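Local coordinates for HmuY protein (Prevotella intermedia, PDB 6R2H) that probably binds heme as a HmuY-like hemophore, a secreted or surface-attached protein taking part in heme acquisition, at residues P148-F156 and A166-L174. Residues are numbered along the deposited sequence; the frame is centred on the assembly and turned at random.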
# COMPACT_ATOMS: atom_id res chain seq x y z
N PRO A 148 6.42 -14.99 -8.11
CA PRO A 148 6.07 -13.60 -8.43
C PRO A 148 4.56 -13.42 -8.32
O PRO A 148 3.80 -14.32 -8.69
CB PRO A 148 6.52 -13.40 -9.88
CG PRO A 148 7.55 -14.49 -10.12
CD PRO A 148 7.29 -15.61 -9.13
N LYS A 149 4.12 -12.28 -7.77
CA LYS A 149 2.71 -11.95 -7.73
C LYS A 149 2.31 -11.42 -9.10
O LYS A 149 3.19 -11.13 -9.91
CB LYS A 149 2.47 -10.87 -6.67
CG LYS A 149 2.95 -11.21 -5.27
CD LYS A 149 2.60 -10.12 -4.28
CE LYS A 149 2.89 -10.49 -2.84
NZ LYS A 149 2.18 -11.73 -2.45
N THR A 150 1.00 -11.27 -9.34
CA THR A 150 0.50 -10.66 -10.56
C THR A 150 -0.31 -9.41 -10.24
O THR A 150 -1.13 -9.38 -9.31
CB THR A 150 -0.31 -11.64 -11.42
OG1 THR A 150 0.58 -12.72 -11.72
CG2 THR A 150 -0.78 -11.06 -12.73
N VAL A 151 -0.06 -8.36 -11.04
CA VAL A 151 -0.80 -7.12 -10.93
C VAL A 151 -2.19 -7.37 -11.51
O VAL A 151 -2.30 -7.95 -12.59
CB VAL A 151 -0.06 -5.97 -11.63
CG1 VAL A 151 -0.94 -4.73 -11.70
CG2 VAL A 151 1.26 -5.65 -10.93
N MET A 152 -3.23 -6.98 -10.76
CA MET A 152 -4.60 -7.08 -11.23
C MET A 152 -4.91 -5.90 -12.14
O MET A 152 -4.35 -4.82 -11.98
CB MET A 152 -5.59 -7.10 -10.06
CG MET A 152 -5.50 -8.36 -9.22
SD MET A 152 -5.88 -9.94 -10.03
CE MET A 152 -4.47 -10.23 -11.09
N GLY A 153 -5.84 -6.11 -13.08
CA GLY A 153 -6.12 -5.10 -14.07
C GLY A 153 -7.28 -4.19 -13.69
O GLY A 153 -7.57 -3.24 -14.41
N ASN A 154 -7.95 -4.48 -12.56
CA ASN A 154 -9.20 -3.83 -12.23
C ASN A 154 -8.96 -2.39 -11.84
O ASN A 154 -7.96 -2.09 -11.19
CB ASN A 154 -9.88 -4.50 -11.04
CG ASN A 154 -10.07 -5.99 -11.23
OD1 ASN A 154 -9.15 -6.71 -11.62
ND2 ASN A 154 -11.28 -6.45 -10.98
N VAL A 155 -9.90 -1.51 -12.22
CA VAL A 155 -9.87 -0.14 -11.75
C VAL A 155 -10.35 -0.14 -10.30
O VAL A 155 -11.39 -0.71 -10.00
CB VAL A 155 -10.70 0.81 -12.64
CG1 VAL A 155 -10.73 2.22 -12.07
CG2 VAL A 155 -10.20 0.83 -14.08
N PHE A 156 -9.57 0.49 -9.42
CA PHE A 156 -9.96 0.69 -8.03
C PHE A 156 -10.59 2.08 -7.90
O PHE A 156 -10.03 3.06 -8.38
CB PHE A 156 -8.74 0.56 -7.11
CG PHE A 156 -8.20 -0.83 -6.99
CD1 PHE A 156 -7.38 -1.36 -7.98
CD2 PHE A 156 -8.53 -1.62 -5.90
CE1 PHE A 156 -6.90 -2.66 -7.87
CE2 PHE A 156 -8.05 -2.92 -5.80
CZ PHE A 156 -7.24 -3.43 -6.78
N ALA A 166 -10.74 9.12 -6.59
CA ALA A 166 -9.83 8.70 -7.65
C ALA A 166 -10.21 7.34 -8.24
O ALA A 166 -10.82 6.50 -7.58
CB ALA A 166 -8.41 8.69 -7.13
N LEU A 167 -9.80 7.14 -9.49
CA LEU A 167 -9.95 5.88 -10.18
C LEU A 167 -8.57 5.44 -10.65
O LEU A 167 -7.92 6.14 -11.43
CB LEU A 167 -10.89 6.08 -11.38
CG LEU A 167 -12.31 6.55 -11.06
CD1 LEU A 167 -12.96 7.09 -12.33
CD2 LEU A 167 -13.15 5.41 -10.49
N ILE A 168 -8.11 4.28 -10.17
CA ILE A 168 -6.72 3.88 -10.28
C ILE A 168 -6.65 2.51 -10.97
O ILE A 168 -7.36 1.59 -10.58
CB ILE A 168 -6.04 3.85 -8.88
CG1 ILE A 168 -6.16 5.18 -8.14
CG2 ILE A 168 -4.60 3.35 -8.94
CD1 ILE A 168 -5.94 5.06 -6.65
N LYS A 169 -5.76 2.38 -11.96
CA LYS A 169 -5.47 1.08 -12.55
C LYS A 169 -3.97 0.84 -12.45
O LYS A 169 -3.18 1.63 -12.96
CB LYS A 169 -5.99 1.05 -13.99
CG LYS A 169 -5.60 -0.16 -14.82
CD LYS A 169 -6.04 -0.02 -16.26
CE LYS A 169 -5.65 -1.19 -17.14
NZ LYS A 169 -6.28 -2.43 -16.65
N PHE A 170 -3.59 -0.26 -11.78
CA PHE A 170 -2.20 -0.60 -11.53
C PHE A 170 -1.55 -1.19 -12.78
O PHE A 170 -2.18 -1.94 -13.53
CB PHE A 170 -2.08 -1.47 -10.28
CG PHE A 170 -2.40 -0.71 -9.01
CD1 PHE A 170 -1.42 -0.01 -8.33
CD2 PHE A 170 -3.71 -0.65 -8.53
CE1 PHE A 170 -1.71 0.71 -7.18
CE2 PHE A 170 -4.01 0.07 -7.38
CZ PHE A 170 -3.01 0.75 -6.71
N LYS A 171 -0.28 -0.84 -13.01
CA LYS A 171 0.48 -1.32 -14.15
C LYS A 171 1.53 -2.36 -13.74
O LYS A 171 1.51 -3.46 -14.27
CB LYS A 171 1.11 -0.17 -14.95
CG LYS A 171 0.18 0.95 -15.39
CD LYS A 171 -0.58 0.70 -16.69
CE LYS A 171 -1.81 -0.18 -16.52
NZ LYS A 171 -2.12 -0.98 -17.73
N ASP A 172 2.44 -2.04 -12.82
CA ASP A 172 3.60 -2.90 -12.56
C ASP A 172 3.92 -2.96 -11.07
O ASP A 172 3.71 -1.96 -10.37
CB ASP A 172 4.87 -2.41 -13.26
CG ASP A 172 4.74 -2.09 -14.74
OD1 ASP A 172 4.78 -3.04 -15.54
OD2 ASP A 172 4.64 -0.89 -15.06
N ASN A 173 4.47 -4.10 -10.60
CA ASN A 173 4.94 -4.23 -9.23
C ASN A 173 6.44 -4.54 -9.20
O ASN A 173 7.02 -4.74 -8.13
CB ASN A 173 4.14 -5.25 -8.41
CG ASN A 173 4.29 -6.68 -8.91
OD1 ASN A 173 4.37 -6.92 -10.11
ND2 ASN A 173 4.35 -7.64 -8.00
N LEU A 174 7.05 -4.58 -10.39
CA LEU A 174 8.47 -4.86 -10.57
C LEU A 174 9.04 -3.89 -11.60
O LEU A 174 8.30 -3.29 -12.39
CB LEU A 174 8.63 -6.31 -11.05
CG LEU A 174 8.27 -7.38 -10.02
CD1 LEU A 174 7.89 -8.69 -10.68
CD2 LEU A 174 9.41 -7.58 -9.03
O HOH W 1 -5.37 -2.20 -10.72
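Phe156 and Ile168 form an antiparallel hydrogen-bonded pair, Phe156 N to Ile168 O at 2.7 Å and Ile168 N to Phe156 O, where the N-H...O angle is 158°. Toward Val151 the chains part, and a water takes over the ladder: it accepts from Phe170 N (2.8 Å) and donates to the carbonyl oxygens of Met152 and Asn154. Beside this water bridge the edge of Phe170 is turned toward the face of Phe156 in an offset edge-to-face pair, planes at 82°, with Phe170 CE2 3.7 Å from Phe156 CD1 at the ring's rim. Ile168 CG2 lies over a face of Phe170, near its rim, while Trp139 and Phe185 also meet that ring. Lys169 runs extended, CG anti to its backbone N (chi1 172°), and bends only at chi4, which brings NZ onto a lone pair of Gly153 O at 2.7 Å. Val151 lies where the backbones are further apart (Val151 CA to Asp172 CA 6.3 Å, Phe156 CA to Ile168 CA 5.1 Å), its CG1 in apolar contact with Phe170 CB and CG2 touching Asn173 OD1 (3.5 Å). Where 148-154 leads into the hairpin of strands 155-160 and 165-174, water, lysine and side-chain packing thus replace direct pairing; Lys169 NZ also donates to Thr91 O, and two carbonyls would be expected to stabilise its charge.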